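Local coordinates for lipopolysaccharide export system protein LptH (Pseudomonas aeruginosa, PDB 4UU4) that binds lipopolysaccharide in the periplasm and is required for its translocation from the inner membrane to the outer membrane, at residues A[107-112]-A[118-123]; A[138-141]-A[146-149]. All coordinates share one frame; numbering follows the deposited sequence.

Contact 1: A[107-112]-A[118-123]; sequences LTIQYF and VVLIDQ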
loop_
_atom_site.group_PDB
_atom_site.type_symbol
_atom_site.label_atom_id
_atom_site.label_comp_id
_atom_site.label_asym_id
_atom_site.label_seq_id
_atom_site.Cartn_x
_atom_site.Cartn_y
_atom_site.Cartn_z
ATOM N N LEU A 107 0.915 -9.291 -0.291
ATOM C CA LEU A 107 2.051 -9.775 0.478
ATOM C C LEU A 107 3.090 -8.671 0.662
ATOM O O LEU A 107 3.595 -8.478 1.763
ATOM C CB LEU A 107 2.661 -11.022 -0.161
ATOM C CG LEU A 107 2.344 -12.327 0.577
ATOM C CD1 LEU A 107 0.875 -12.387 0.955
ATOM C CD2 LEU A 107 2.735 -13.548 -0.252
ATOM N N THR A 108 3.393 -7.934 -0.405
ATOM C CA THR A 108 4.212 -6.730 -0.258
ATOM C C THR A 108 3.458 -5.510 -0.779
ATOM O O THR A 108 2.875 -5.555 -1.857
ATOM C CB THR A 108 5.574 -6.860 -0.978
ATOM O OG1 THR A 108 6.310 -7.952 -0.419
ATOM C CG2 THR A 108 6.390 -5.585 -0.832
ATOM N N ILE A 109 3.449 -4.423 -0.012
ATOM C CA ILE A 109 2.823 -3.191 -0.494
ATOM C C ILE A 109 3.807 -2.030 -0.438
ATOM O O ILE A 109 4.420 -1.793 0.588
ATOM C CB ILE A 109 1.572 -2.820 0.328
ATOM C CG1 ILE A 109 0.481 -3.884 0.185
ATOM C CG2 ILE A 109 1.028 -1.464 -0.107
ATOM C CD1 ILE A 109 -0.773 -3.567 0.984
ATOM N N GLN A 110 3.968 -1.307 -1.536
ATOM C CA GLN A 110 4.808 -0.115 -1.511
ATOM C C GLN A 110 3.962 1.124 -1.739
ATOM O O GLN A 110 3.216 1.199 -2.711
ATOM C CB GLN A 110 5.885 -0.196 -2.582
ATOM C CG GLN A 110 6.722 -1.446 -2.515
ATOM C CD GLN A 110 7.625 -1.588 -3.718
ATOM O OE1 GLN A 110 7.188 -2.018 -4.787
ATOM N NE2 GLN A 110 8.892 -1.227 -3.554
ATOM N N TYR A 111 4.077 2.093 -0.841
ATOM C CA TYR A 111 3.364 3.352 -0.986
ATOM C C TYR A 111 4.346 4.447 -1.376
ATOM O O TYR A 111 5.010 5.044 -0.523
ATOM C CB TYR A 111 2.594 3.702 0.295
ATOM C CG TYR A 111 1.899 5.050 0.264
ATOM C CD1 TYR A 111 1.286 5.518 -0.893
ATOM C CD2 TYR A 111 1.846 5.848 1.398
ATOM C CE1 TYR A 111 0.654 6.747 -0.920
ATOM C CE2 TYR A 111 1.215 7.074 1.381
ATOM C CZ TYR A 111 0.620 7.519 0.223
ATOM O OH TYR A 111 -0.004 8.744 0.218
ATOM N N PHE A 112 4.448 4.679 -2.680
ATOM C CA PHE A 112 5.319 5.706 -3.230
ATOM C C PHE A 112 4.660 7.075 -3.067
ATOM O O PHE A 112 4.042 7.594 -3.990
ATOM C CB PHE A 112 5.610 5.420 -4.708
ATOM C CG PHE A 112 6.502 4.223 -4.932
ATOM C CD1 PHE A 112 7.882 4.358 -4.925
ATOM C CD2 PHE A 112 5.960 2.966 -5.150
ATOM C CE1 PHE A 112 8.705 3.262 -5.132
ATOM C CE2 PHE A 112 6.779 1.868 -5.355
ATOM C CZ PHE A 112 8.149 2.016 -5.346
ATOM N N VAL A 118 0.604 3.205 -5.238
ATOM C CA VAL A 118 0.625 2.079 -4.315
ATOM C C VAL A 118 0.699 0.765 -5.082
ATOM O O VAL A 118 -0.270 0.362 -5.720
ATOM C CB VAL A 118 -0.626 2.058 -3.421
ATOM C CG1 VAL A 118 -0.473 1.017 -2.334
ATOM C CG2 VAL A 118 -0.867 3.428 -2.811
ATOM N N VAL A 119 1.845 0.092 -5.017
ATOM C CA VAL A 119 1.994 -1.179 -5.720
ATOM C C VAL A 119 1.903 -2.393 -4.793
ATOM O O VAL A 119 2.657 -2.530 -3.831
ATOM C CB VAL A 119 3.271 -1.225 -6.593
ATOM C CG1 VAL A 119 4.459 -0.686 -5.828
ATOM C CG2 VAL A 119 3.534 -2.639 -7.086
ATOM N N LEU A 120 0.943 -3.258 -5.102
ATOM C CA LEU A 120 0.690 -4.480 -4.359
ATOM C C LEU A 120 1.264 -5.657 -5.135
ATOM O O LEU A 120 0.944 -5.848 -6.304
ATOM C CB LEU A 120 -0.818 -4.671 -4.177
ATOM C CG LEU A 120 -1.582 -3.435 -3.690
ATOM C CD1 LEU A 120 -2.698 -3.064 -4.653
ATOM C CD2 LEU A 120 -2.143 -3.659 -2.301
ATOM N N ILE A 121 2.121 -6.436 -4.486
ATOM C CA ILE A 121 2.735 -7.593 -5.122
ATOM C C ILE A 121 2.160 -8.791 -4.373
ATOM O O ILE A 121 1.660 -8.650 -3.250
ATOM C CB ILE A 121 4.256 -7.403 -5.304
ATOM C CG1 ILE A 121 4.542 -6.172 -6.167
ATOM C CG2 ILE A 121 4.894 -8.635 -5.924
ATOM C CD1 ILE A 121 5.942 -6.145 -6.740
ATOM N N ASP A 122 2.234 -9.954 -5.018
ATOM C CA ASP A 122 1.983 -11.299 -4.436
ATOM C C ASP A 122 0.716 -11.665 -3.674
ATOM O O ASP A 122 0.705 -11.708 -2.449
ATOM C CB ASP A 122 3.104 -11.712 -3.502
ATOM C CG ASP A 122 3.438 -13.182 -3.640
ATOM O OD1 ASP A 122 2.650 -13.911 -4.270
ATOM O OD2 ASP A 122 4.493 -13.607 -3.115
ATOM N N GLN A 123 -0.333 -11.972 -4.420
ATOM C CA GLN A 123 -1.721 -12.030 -3.969
ATOM C C GLN A 123 -2.445 -10.664 -3.919
ATOM O O GLN A 123 -3.304 -10.437 -3.070
ATOM C CB GLN A 123 -1.865 -12.809 -2.679
ATOM C CG GLN A 123 -1.325 -14.212 -2.831
ATOM C CD GLN A 123 -0.965 -14.850 -1.514
ATOM O OE1 GLN A 123 -0.076 -15.698 -1.449
ATOM N NE2 GLN A 123 -1.657 -14.455 -0.453
#
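Ile109 and Leu120 pair in an antiparallel hairpin of the LptA-type beta-jellyroll, formed by strands 109-112 and 118-121. Gln110 and Val119 form a hydrogen-bonded pair. Gln110 N donates to Val119 O, and Val119 N returns the bond to Gln110 O, each at 2.9 Å. Ile121 N reaches Thr108 O at 2.9 Å, nearly along the C=O axis. Beyond this pair the order slips: Leu107 and Thr108 both face Ile121 in a classic beta bulge. Leu107 N then bonds Asp122 O from above the carbonyl plane.

Ile109, Tyr111, Val118 and Leu120 share one face. CD1 of Ile109 lies beside CD2 of Leu120 at 3.6 Å, the two chains pointing the same way. Val118 divides its methyls: CG1, anti to the backbone N (chi1 -171°), meets Ile109 CG2, and CG2 touches Tyr111 CD1 at 3.6 Å. Tyr91 of the other sheet packs on Ile109 and Val118. On the reverse face Val119 CG1 meets the Phe112 ring at its edge, 3.5 Å from CE2, and also approaches the Gln110 side chain.

At the corner Leu107 CD2 lies against the Asp122 carboxylate, whose oxygens bond to Thr158 and Ser159. The hairpin thus has an apolar inner face, consistent with an interior suited to lipid chains, and its buried carboxylate is satisfied by the loop at 158-159.

Contact 2: A[138-141]-A[146-149]; sequences IVYD and IVNA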
loop_
_atom_site.group_PDB
_atom_site.type_symbol
_atom_site.label_atom_id
_atom_site.label_comp_id
_atom_site.label_asym_id
_atom_site.label_seq_id
_atom_site.Cartn_x
_atom_site.Cartn_y
_atom_site.Cartn_z
ATOM N N ILE A 138 -0.765 -5.331 -8.582
ATOM C CA ILE A 138 -1.719 -4.250 -8.803
ATOM C C ILE A 138 -1.136 -2.883 -8.459
ATOM O O ILE A 138 -0.736 -2.639 -7.332
ATOM C CB ILE A 138 -3.010 -4.454 -7.988
ATOM C CG1 ILE A 138 -3.752 -5.701 -8.462
ATOM C CG2 ILE A 138 -3.909 -3.244 -8.116
ATOM C CD1 ILE A 138 -5.065 -5.928 -7.755
ATOM N N VAL A 139 -1.097 -1.991 -9.441
ATOM C CA VAL A 139 -0.595 -0.644 -9.219
ATOM C C VAL A 139 -1.762 0.331 -9.081
ATOM O O VAL A 139 -2.687 0.315 -9.884
ATOM C CB VAL A 139 0.337 -0.208 -10.357
ATOM C CG1 VAL A 139 1.007 1.115 -10.017
ATOM C CG2 VAL A 139 1.376 -1.282 -10.611
ATOM N N TYR A 140 -1.716 1.181 -8.061
ATOM C CA TYR A 140 -2.835 2.068 -7.764
ATOM C C TYR A 140 -2.437 3.537 -7.635
ATOM O O TYR A 140 -1.799 3.940 -6.660
ATOM C CB TYR A 140 -3.565 1.594 -6.504
ATOM C CG TYR A 140 -4.722 2.473 -6.089
ATOM C CD1 TYR A 140 -5.698 2.850 -6.999
ATOM C CD2 TYR A 140 -4.845 2.916 -4.783
ATOM C CE1 TYR A 140 -6.757 3.650 -6.620
ATOM C CE2 TYR A 140 -5.900 3.714 -4.394
ATOM C CZ TYR A 140 -6.850 4.079 -5.314
ATOM O OH TYR A 140 -7.901 4.879 -4.924
ATOM N N ASP A 141 -2.818 4.327 -8.634
ATOM C CA ASP A 141 -2.679 5.774 -8.568
ATOM C C ASP A 141 -3.764 6.303 -7.639
ATOM O O ASP A 141 -4.947 6.115 -7.894
ATOM C CB ASP A 141 -2.821 6.380 -9.966
ATOM C CG ASP A 141 -2.473 7.858 -10.009
ATOM O OD1 ASP A 141 -2.981 8.628 -9.166
ATOM O OD2 ASP A 141 -1.687 8.253 -10.896
ATOM N N ILE A 146 -6.534 5.462 -10.791
ATOM C CA ILE A 146 -6.396 4.441 -11.823
ATOM C C ILE A 146 -5.807 3.153 -11.255
ATOM O O ILE A 146 -4.766 3.167 -10.605
ATOM C CB ILE A 146 -5.529 4.936 -13.006
ATOM C CG1 ILE A 146 -6.148 6.192 -13.629
ATOM C CG2 ILE A 146 -5.376 3.840 -14.056
ATOM C CD1 ILE A 146 -5.464 6.667 -14.897
ATOM N N VAL A 147 -6.486 2.038 -11.499
ATOM C CA VAL A 147 -6.016 0.751 -11.009
ATOM C C VAL A 147 -5.545 -0.145 -12.155
ATOM O O VAL A 147 -6.326 -0.532 -13.025
ATOM C CB VAL A 147 -7.101 0.038 -10.184
ATOM C CG1 VAL A 147 -6.488 -1.082 -9.367
ATOM C CG2 VAL A 147 -7.810 1.037 -9.275
ATOM N N ASN A 148 -4.249 -0.439 -12.157
ATOM C CA ASN A 148 -3.654 -1.396 -13.078
ATOM C C ASN A 148 -3.539 -2.761 -12.418
ATOM O O ASN A 148 -3.214 -2.862 -11.236
ATOM C CB ASN A 148 -2.256 -0.946 -13.507
ATOM C CG ASN A 148 -2.276 0.306 -14.354
ATOM O OD1 ASN A 148 -2.629 0.266 -15.530
ATOM N ND2 ASN A 148 -1.869 1.426 -13.765
ATOM N N ALA A 149 -3.804 -3.810 -13.187
ATOM C CA ALA A 149 -3.652 -5.173 -12.700
ATOM C C ALA A 149 -2.941 -6.016 -13.747
ATOM O O ALA A 149 -3.247 -5.930 -14.934
ATOM C CB ALA A 149 -5.002 -5.770 -12.360
#
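Val147 lies across from Tyr140 and Ile138 in the antiparallel hairpin of strands 138-141 and 147-149 of the beta-jellyroll, at one outer edge of its sheet within the chain. Its CB carries two methyls that part to different neighbours. CG1 sits anti to the backbone N (chi1 -164°) and meets Ile138 CG2 at 3.6 Å. CG2 turns the other way and approaches the Tyr140 ring obliquely, 3.6 Å from CD1 and slightly farther from CE1. One valine thus touches both an isoleucine and a tyrosine of the neighbouring strand. The Val147 side chain also touches Gln128 of the facing sheet.

Ile138 CG1 extends the apolar row to Ala149 CB at 4.1 Å. The Tyr140 hydroxyl is hydrogen-bonded to Gln93 NE2 on a strand of the other sheet, and the Tyr140 side chain also touches Pro95.

The backbones are joined at Val139 and Asn148. Val139 N donates to Asn148 O, a bent bond with 137° at the hydrogen. Asn148 N returns to Val139 O at 2.9 Å, in the carbonyl plane. Toward the turn, Asp141 N bonds Ile146 O at 3.0 Å. The Asp141 carboxylate faces the turn itself: OD1 accepts from the backbone N of both Gln143 and Arg144.

On the reverse face Val139 CB and Asn148 CB stand 4.1 Å apart, with Asn148 exposed. The hairpin is thus two-sided, with mostly apolar groups facing the other sheet, the Tyr140 hydroxyl being paired with Gln93, and a polar amide on the outside, while the aspartate ties down the turn that joins the strands.

In the fold
Contacts 1 and 2 are neighbouring hairpins of one antiparallel sheet, with centres about 10 Å apart. Between them the chain passes through strands 124-128 and 131-135 of the other sheet. Strands 117-121 and 137-141 are neighbours, so the two hairpins join edge to edge. Leu120 N to Ile138 O and Val118 O to Tyr140 N, both 2.9 Å, are probable hydrogen bonds across this seam. The centre of contact 1 lies about 5 Å from the centre of the chain, that of contact 2, which includes the outermost strand 147-150, about 11 Å. Ile109, Leu120, Ile138 and Val147 all face the other sheet. These mainly apolar inner faces probably contribute to the lipopolysaccharide-binding interior, as in related Lpt proteins.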